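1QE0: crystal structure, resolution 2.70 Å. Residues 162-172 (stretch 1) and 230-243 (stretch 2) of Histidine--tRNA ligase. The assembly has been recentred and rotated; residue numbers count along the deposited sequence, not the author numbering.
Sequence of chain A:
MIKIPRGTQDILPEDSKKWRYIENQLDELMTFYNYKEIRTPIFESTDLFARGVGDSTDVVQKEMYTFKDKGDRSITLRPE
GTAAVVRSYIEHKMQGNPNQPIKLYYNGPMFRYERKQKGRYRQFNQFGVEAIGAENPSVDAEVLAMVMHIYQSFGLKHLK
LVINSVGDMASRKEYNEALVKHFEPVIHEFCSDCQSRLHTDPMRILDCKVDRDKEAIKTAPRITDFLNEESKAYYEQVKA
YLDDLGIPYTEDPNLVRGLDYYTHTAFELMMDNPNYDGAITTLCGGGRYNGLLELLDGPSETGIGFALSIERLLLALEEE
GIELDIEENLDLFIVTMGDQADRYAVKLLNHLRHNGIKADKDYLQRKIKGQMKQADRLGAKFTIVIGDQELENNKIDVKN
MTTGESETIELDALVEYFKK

Stretch 1, residues 162-172: VINSVGDMASR
Stretch 2, residues 230-243: ESKAYYEQVKAYLD

Stretch 1 runs as a strand through Val-162 to Ser-165, turns through Val-166, Gly-167 and Asp-168, and enters a helix at Met-169 that continues past Arg-172. Stretch 2 is helical through Asp-243 and continues beyond, with i to i+4 bonds such as Tyr-235 N to Ser-231 O (3.2 Å). Strand and helix run nearly antiparallel, at 160°, with axes 9.3 Å apart at closest approach. The register follows helical steps of four residues: CA to CA, Ile-163 lies 9.0 Å from Lys-239, Ser-165 6.4 Å from Tyr-235, and Gly-167 5.0 Å from Ser-231. The chains therefore converge toward the turn, and on stretch 1 the residues at these positions shrink from Ile-163 to Ser-165 to Gly-167.

At the wide end Ile-163 (phi/psi -126/167) points its CB toward the helix. With chi1 p (66°) and chi2 t (178°), its extended branch carries Ile-163 CD1 to 3.7 Å from Lys-239 CG, 3.8 Å from Tyr-235 CE2 and 4.0 Å from Leu-242 CD2, an apolar cluster. Lys-239 leaves sideways, m, t, m, t, so its aliphatic part meets Ile-163 while Lys-239 NZ makes a long salt bridge with Glu-236 OE2 (3.6 Å).

Tyr-235 adopts chi1 t (180°) and chi2 -134°, laying its ring along the strand. Ser-165 CB sits over one face of the Tyr-235 ring, 4.1 Å from the centroid and 25° off the normal, a CH-pi contact; the closest ring atom to Ser-165 CB is Tyr-235 CG, at 3.8 Å. Tyr-235 OH reaches 4.1 Å from Asn-164 CA and is hydrogen-bonded elsewhere in the structure. Ser-165, chi1 t (175°), uses OG to accept from Gly-167 N (3.1 Å, 159°), tying the strand end to the turn.

Gly-167 has phi/psi 56/-172, and positive phi by itself favours glycine. An ideal CB here would be crowded by Ser-171 CB at 3.0 Å. Separately, Gly-167 CA packs 3.8 Å from Ser-231 CB.

Asp-168, chi1 p (61°) and chi2 -9°, is the N-cap of the helix that begins at Met-169: Asp-168 OD1 accepts from Ser-171 N (2.8 Å, 161°) and from Ser-171 OG (2.8 Å), the latter brought round by chi1 m (-58°). Ser-231, chi1 m (-43°), directs OG into this cap, where Ser-231 OG accepts a weak hydrogen bond from Asp-168 N (3.4 Å, 148°). Ser-231 OG also lies 3.1 Å from Asp-168 OD1 and 3.3 Å from Ser-171 OG. Together the two stretches bury 358 Å², summed over both sides.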

ATOM      1  N   VAL A 162      11.927  20.154 -12.775  1.00 12.24           N
ATOM      2  CA  VAL A 162      13.159  20.889 -12.701  1.00  9.64           C
ATOM      3  C   VAL A 162      14.299  19.895 -12.517  1.00 14.56           C
ATOM      4  O   VAL A 162      14.282  19.091 -11.585  1.00 17.38           O
ATOM      5  CB  VAL A 162      13.094  21.832 -11.514  1.00  7.87           C
ATOM      6  CG1 VAL A 162      14.355  22.616 -11.389  1.00  9.10           C
ATOM      7  CG2 VAL A 162      11.894  22.740 -11.649  1.00  2.60           C
ATOM      8  N   ILE A 163      15.288  19.957 -13.411  1.00 18.59           N
ATOM      9  CA  ILE A 163      16.445  19.052 -13.391  1.00 13.74           C
ATOM     10  C   ILE A 163      17.774  19.804 -13.375  1.00 14.57           C
ATOM     11  O   ILE A 163      17.823  20.996 -13.617  1.00 17.05           O
ATOM     12  CB  ILE A 163      16.452  18.143 -14.621  1.00  7.07           C
ATOM     13  CG1 ILE A 163      16.660  18.972 -15.865  1.00  3.25           C
ATOM     14  CG2 ILE A 163      15.124  17.411 -14.768  1.00  5.04           C
ATOM     15  CD1 ILE A 163      16.716  18.132 -17.114  1.00  2.14           C
ATOM     16  N   ASN A 164      18.846  19.082 -13.092  1.00 16.65           N
ATOM     17  CA  ASN A 164      20.197  19.614 -13.040  1.00 17.30           C
ATOM     18  C   ASN A 164      21.142  18.401 -13.000  1.00 19.84           C
ATOM     19  O   ASN A 164      20.715  17.253 -12.845  1.00 18.05           O
ATOM     20  CB  ASN A 164      20.419  20.494 -11.787  1.00 20.86           C
ATOM     21  CG  ASN A 164      21.842  21.113 -11.742  1.00 22.75           C
ATOM     22  OD1 ASN A 164      22.476  21.283 -10.681  1.00 16.07           O
ATOM     23  ND2 ASN A 164      22.357  21.410 -12.923  1.00 22.53           N
ATOM     24  N   SER A 165      22.430  18.651 -13.161  1.00 22.58           N
ATOM     25  CA  SER A 165      23.392  17.589 -13.121  1.00 21.18           C
ATOM     26  C   SER A 165      24.578  18.051 -12.346  1.00 23.07           C
ATOM     27  O   SER A 165      25.080  19.133 -12.582  1.00 24.99           O
ATOM     28  CB  SER A 165      23.861  17.252 -14.503  1.00 18.03           C
ATOM     29  OG  SER A 165      24.897  16.289 -14.400  1.00 31.99           O
ATOM     30  N   VAL A 166      25.060  17.204 -11.460  1.00 25.06           N
ATOM     31  CA  VAL A 166      26.217  17.531 -10.668  1.00 27.42           C
ATOM     32  C   VAL A 166      27.406  16.699 -11.155  1.00 27.95           C
ATOM     33  O   VAL A 166      28.345  16.425 -10.408  1.00 32.52           O
ATOM     34  CB  VAL A 166      25.906  17.320  -9.177  1.00 30.41           C
ATOM     35  CG1 VAL A 166      25.034  18.472  -8.665  1.00 34.07           C
ATOM     36  CG2 VAL A 166      25.149  16.023  -8.991  1.00 28.43           C
ATOM     37  N   GLY A 167      27.343  16.293 -12.419  1.00 24.49           N
ATOM     38  CA  GLY A 167      28.408  15.514 -13.023  1.00 24.17           C
ATOM     39  C   GLY A 167      28.765  14.230 -12.312  1.00 24.23           C
ATOM     40  O   GLY A 167      28.084  13.819 -11.408  1.00 22.41           O
ATOM     41  N   ASP A 168      29.838  13.589 -12.749  1.00 30.18           N
ATOM     42  CA  ASP A 168      30.309  12.329 -12.171  1.00 33.65           C
ATOM     43  C   ASP A 168      31.213  12.545 -10.977  1.00 33.63           C
ATOM     44  O   ASP A 168      31.302  13.654 -10.454  1.00 34.70           O
ATOM     45  CB  ASP A 168      31.070  11.511 -13.230  1.00 41.39           C
ATOM     46  CG  ASP A 168      32.313  12.233 -13.769  1.00 45.40           C
ATOM     47  OD1 ASP A 168      32.507  13.420 -13.456  1.00 49.14           O
ATOM     48  OD2 ASP A 168      33.098  11.620 -14.528  1.00 49.31           O
ATOM     49  N   MET A 169      31.904  11.477 -10.580  1.00 34.75           N
ATOM     50  CA  MET A 169      32.852  11.500  -9.464  1.00 38.98           C
ATOM     51  C   MET A 169      34.109  12.319  -9.808  1.00 37.67           C
ATOM     52  O   MET A 169      34.748  12.890  -8.921  1.00 35.55           O
ATOM     53  CB  MET A 169      33.282  10.072  -9.087  1.00 49.73           C
ATOM     54  CG  MET A 169      32.312   9.253  -8.216  1.00 57.14           C
ATOM     55  SD  MET A 169      33.163   7.808  -7.404  1.00 72.66           S
ATOM     56  CE  MET A 169      32.291   7.759  -5.725  1.00 62.49           C
ATOM     57  N   ALA A 170      34.475  12.327 -11.094  1.00 34.88           N
ATOM     58  CA  ALA A 170      35.635  13.066 -11.601  1.00 29.20           C
ATOM     59  C   ALA A 170      35.384  14.565 -11.459  1.00 27.06           C
ATOM     60  O   ALA A 170      36.066  15.267 -10.712  1.00 28.07           O
ATOM     61  CB  ALA A 170      35.863  12.720 -13.056  1.00 24.01           C
ATOM     62  N   SER A 171      34.378  15.039 -12.178  1.00 24.08           N
ATOM     63  CA  SER A 171      33.986  16.431 -12.139  1.00 19.18           C
ATOM     64  C   SER A 171      33.892  16.901 -10.706  1.00 16.59           C
ATOM     65  O   SER A 171      34.419  17.935 -10.354  1.00 17.44           O
ATOM     66  CB  SER A 171      32.640  16.589 -12.825  1.00 17.04           C
ATOM     67  OG  SER A 171      32.712  16.126 -14.165  1.00 21.20           O
ATOM     68  N   ARG A 172      33.266  16.111  -9.857  1.00 20.17           N
ATOM     69  CA  ARG A 172      33.129  16.523  -8.480  1.00 25.37           C
ATOM     70  C   ARG A 172      34.488  16.624  -7.790  1.00 30.21           C
ATOM     71  O   ARG A 172      34.705  17.518  -6.962  1.00 32.36           O
ATOM     72  CB  ARG A 172      32.206  15.589  -7.720  1.00 25.41           C
ATOM     73  CG  ARG A 172      31.915  16.097  -6.342  1.00 32.45           C
ATOM     74  CD  ARG A 172      31.182  15.075  -5.551  1.00 36.90           C
ATOM     75  NE  ARG A 172      29.795  15.463  -5.331  1.00 43.14           N
ATOM     76  CZ  ARG A 172      28.777  15.120  -6.119  1.00 44.28           C
ATOM     77  NH1 ARG A 172      27.552  15.536  -5.795  1.00 44.11           N
ATOM     78  NH2 ARG A 172      28.970  14.361  -7.208  1.00 35.27           N
ATOM     79  N   GLU A 230      32.156  13.745 -20.597  1.00 30.20           N
ATOM     80  CA  GLU A 230      31.262  12.589 -20.516  1.00 29.77           C
ATOM     81  C   GLU A 230      29.999  12.951 -19.734  1.00 27.96           C
ATOM     82  O   GLU A 230      28.877  12.627 -20.138  1.00 26.32           O
ATOM     83  CB  GLU A 230      31.955  11.432 -19.783  1.00 36.70           C
ATOM     84  CG  GLU A 230      33.084  10.718 -20.538  1.00 51.47           C
ATOM     85  CD  GLU A 230      32.617   9.758 -21.667  1.00 59.87           C
ATOM     86  OE1 GLU A 230      33.514   9.244 -22.388  1.00 64.58           O
ATOM     87  OE2 GLU A 230      31.390   9.503 -21.836  1.00 59.69           O
ATOM     88  N   SER A 231      30.204  13.571 -18.576  1.00 24.17           N
ATOM     89  CA  SER A 231      29.119  13.991 -17.699  1.00 17.39           C
ATOM     90  C   SER A 231      28.193  14.958 -18.435  1.00 21.29           C
ATOM     91  O   SER A 231      26.964  14.930 -18.258  1.00 22.55           O
ATOM     92  CB  SER A 231      29.699  14.699 -16.479  1.00 14.53           C
ATOM     93  OG  SER A 231      30.839  14.025 -15.967  1.00 14.24           O
ATOM     94  N   LYS A 232      28.800  15.828 -19.239  1.00 22.67           N
ATOM     95  CA  LYS A 232      28.066  16.834 -20.005  1.00 25.90           C
ATOM     96  C   LYS A 232      27.292  16.230 -21.150  1.00 25.63           C
ATOM     97  O   LYS A 232      26.472  16.916 -21.735  1.00 24.89           O
ATOM     98  CB  LYS A 232      29.018  17.904 -20.554  1.00 29.27           C
ATOM     99  CG  LYS A 232      28.350  19.161 -21.094  1.00 30.64           C
ATOM    100  CD  LYS A 232      29.325  20.357 -21.054  1.00 34.78           C
ATOM    101  CE  LYS A 232      30.566  20.128 -21.939  1.00 43.28           C
ATOM    102  NZ  LYS A 232      31.514  21.297 -22.011  1.00 47.79           N
ATOM    103  N   ALA A 233      27.592  14.974 -21.492  1.00 24.45           N
ATOM    104  CA  ALA A 233      26.902  14.273 -22.571  1.00 19.75           C
ATOM    105  C   ALA A 233      25.850  13.360 -22.003  1.00 19.58           C
ATOM    106  O   ALA A 233      24.899  13.006 -22.696  1.00 20.69           O
ATOM    107  CB  ALA A 233      27.859  13.491 -23.389  1.00 15.14           C
ATOM    108  N   TYR A 234      26.050  12.909 -20.768  1.00 20.54           N
ATOM    109  CA  TYR A 234      25.049  12.067 -20.119  1.00 20.02           C
ATOM    110  C   TYR A 234      23.843  12.994 -19.954  1.00 18.98           C
ATOM    111  O   TYR A 234      22.747  12.709 -20.451  1.00 18.80           O
ATOM    112  CB  TYR A 234      25.546  11.600 -18.752  1.00 19.31           C
ATOM    113  CG  TYR A 234      24.680  10.564 -18.069  1.00 21.63           C
ATOM    114  CD1 TYR A 234      23.303  10.748 -17.900  1.00 21.42           C
ATOM    115  CD2 TYR A 234      25.244   9.411 -17.575  1.00 23.02           C
ATOM    116  CE1 TYR A 234      22.528   9.799 -17.255  1.00 20.21           C
ATOM    117  CE2 TYR A 234      24.471   8.460 -16.936  1.00 27.16           C
ATOM    118  CZ  TYR A 234      23.125   8.651 -16.783  1.00 20.70           C
ATOM    119  OH  TYR A 234      22.401   7.647 -16.190  1.00 25.27           O
ATOM    120  N   TYR A 235      24.098  14.146 -19.334  1.00 16.48           N
ATOM    121  CA  TYR A 235      23.087  15.148 -19.083  1.00 15.27           C
ATOM    122  C   TYR A 235      22.423  15.572 -20.371  1.00 15.96           C
ATOM    123  O   TYR A 235      21.199  15.742 -20.414  1.00 18.37           O
ATOM    124  CB  TYR A 235      23.690  16.360 -18.372  1.00 13.98           C
ATOM    125  CG  TYR A 235      22.684  17.462 -18.067  1.00 18.49           C
ATOM    126  CD1 TYR A 235      22.980  18.798 -18.335  1.00 16.39           C
ATOM    127  CD2 TYR A 235      21.433  17.170 -17.499  1.00 22.25           C
ATOM    128  CE1 TYR A 235      22.076  19.808 -18.045  1.00 11.99           C
ATOM    129  CE2 TYR A 235      20.526  18.182 -17.204  1.00 14.50           C
ATOM    130  CZ  TYR A 235      20.861  19.488 -17.473  1.00 12.48           C
ATOM    131  OH  TYR A 235      20.001  20.476 -17.085  1.00 16.97           O
ATOM    132  N   GLU A 236      23.210  15.749 -21.426  1.00 16.07           N
ATOM    133  CA  GLU A 236      22.609  16.154 -22.690  1.00 18.39           C
ATOM    134  C   GLU A 236      21.743  15.038 -23.242  1.00 18.56           C
ATOM    135  O   GLU A 236      20.797  15.309 -23.960  1.00 19.83           O
ATOM    136  CB  GLU A 236      23.635  16.568 -23.758  1.00 21.97           C
ATOM    137  CG  GLU A 236      24.633  17.687 -23.414  1.00 31.61           C
ATOM    138  CD  GLU A 236      24.041  18.981 -22.846  1.00 38.51           C
ATOM    139  OE1 GLU A 236      24.450  19.365 -21.710  1.00 37.75           O
ATOM    140  OE2 GLU A 236      23.221  19.632 -23.548  1.00 37.03           O
ATOM    141  N   GLN A 237      22.085  13.783 -22.952  1.00 20.14           N
ATOM    142  CA  GLN A 237      21.285  12.657 -23.425  1.00 18.20           C
ATOM    143  C   GLN A 237      19.986  12.578 -22.636  1.00 18.44           C
ATOM    144  O   GLN A 237      18.920  12.362 -23.224  1.00 16.44           O
ATOM    145  CB  GLN A 237      22.043  11.347 -23.301  1.00 22.55           C
ATOM    146  CG  GLN A 237      21.315  10.185 -23.961  1.00 27.53           C
ATOM    147  CD  GLN A 237      20.854  10.529 -25.367  1.00 28.98           C
ATOM    148  OE1 GLN A 237      19.692  10.339 -25.723  1.00 27.85           O
ATOM    149  NE2 GLN A 237      21.764  11.070 -26.166  1.00 35.44           N
ATOM    150  N   VAL A 238      20.073  12.746 -21.310  1.00 15.09           N
ATOM    151  CA  VAL A 238      18.881  12.748 -20.463  1.00 13.41           C
ATOM    152  C   VAL A 238      17.897  13.776 -21.039  1.00 14.89           C
ATOM    153  O   VAL A 238      16.772  13.423 -21.402  1.00 18.49           O
ATOM    154  CB  VAL A 238      19.224  13.096 -19.012  1.00  7.03           C
ATOM    155  CG1 VAL A 238      17.958  13.293 -18.193  1.00  2.00           C
ATOM    156  CG2 VAL A 238      20.087  11.978 -18.419  1.00  7.47           C
ATOM    157  N   LYS A 239      18.337  15.020 -21.217  1.00 13.10           N
ATOM    158  CA  LYS A 239      17.445  16.045 -21.775  1.00 13.19           C
ATOM    159  C   LYS A 239      17.032  15.730 -23.199  1.00 10.27           C
ATOM    160  O   LYS A 239      15.951  16.083 -23.618  1.00  8.52           O
ATOM    161  CB  LYS A 239      18.067  17.435 -21.724  1.00  8.41           C
ATOM    162  CG  LYS A 239      18.445  17.836 -20.349  1.00 19.63           C
ATOM    163  CD  LYS A 239      19.013  19.216 -20.362  1.00 28.31           C
ATOM    164  CE  LYS A 239      20.357  19.252 -21.032  1.00 30.31           C
ATOM    165  NZ  LYS A 239      20.947  20.598 -20.889  1.00 38.28           N
ATOM    166  N   ALA A 240      17.898  15.065 -23.945  1.00 12.56           N
ATOM    167  CA  ALA A 240      17.570  14.705 -25.313  1.00 11.39           C
ATOM    168  C   ALA A 240      16.324  13.861 -25.213  1.00 14.19           C
ATOM    169  O   ALA A 240      15.306  14.156 -25.837  1.00 14.37           O
ATOM    170  CB  ALA A 240      18.664  13.892 -25.912  1.00 14.42           C
ATOM    171  N   TYR A 241      16.403  12.838 -24.371  1.00 12.72           N
ATOM    172  CA  TYR A 241      15.297  11.918 -24.152  1.00 14.00           C
ATOM    173  C   TYR A 241      14.031  12.619 -23.717  1.00 14.52           C
ATOM    174  O   TYR A 241      12.940  12.298 -24.198  1.00 11.98           O
ATOM    175  CB  TYR A 241      15.701  10.874 -23.125  1.00 16.98           C
ATOM    176  CG  TYR A 241      16.538   9.789 -23.742  1.00 13.32           C
ATOM    177  CD1 TYR A 241      16.146   9.207 -24.940  1.00 10.37           C
ATOM    178  CD2 TYR A 241      17.673   9.297 -23.108  1.00 10.95           C
ATOM    179  CE1 TYR A 241      16.841   8.160 -25.480  1.00  8.72           C
ATOM    180  CE2 TYR A 241      18.386   8.237 -23.656  1.00 13.67           C
ATOM    181  CZ  TYR A 241      17.943   7.677 -24.847  1.00  7.61           C
ATOM    182  OH  TYR A 241      18.555   6.589 -25.419  1.00 22.69           O
ATOM    183  N   LEU A 242      14.172  13.563 -22.789  1.00 16.85           N
ATOM    184  CA  LEU A 242      13.031  14.337 -22.316  1.00 12.95           C
ATOM    185  C   LEU A 242      12.429  15.046 -23.511  1.00 11.80           C
ATOM    186  O   LEU A 242      11.228  15.044 -23.692  1.00 12.83           O
ATOM    187  CB  LEU A 242      13.458  15.349 -21.255  1.00 14.16           C
ATOM    188  CG  LEU A 242      13.307  14.883 -19.799  1.00 13.17           C
ATOM    189  CD1 LEU A 242      13.073  13.343 -19.742  1.00  2.04           C
ATOM    190  CD2 LEU A 242      14.524  15.376 -18.956  1.00  2.00           C
ATOM    191  N   ASP A 243      13.264  15.585 -24.382  1.00 12.56           N
ATOM    192  CA  ASP A 243      12.742  16.262 -25.547  1.00 14.30           C
ATOM    193  C   ASP A 243      12.027  15.252 -26.422  1.00 17.13           C
ATOM    194  O   ASP A 243      10.921  15.502 -26.877  1.00 15.94           O
ATOM    195  CB  ASP A 243      13.852  16.976 -26.312  1.00 23.26           C
ATOM    196  CG  ASP A 243      14.568  18.037 -25.459  1.00 33.43           C
ATOM    197  OD1 ASP A 243      15.801  18.234 -25.616  1.00 42.89           O
ATOM    198  OD2 ASP A 243      13.901  18.674 -24.616  1.00 35.89           O
TER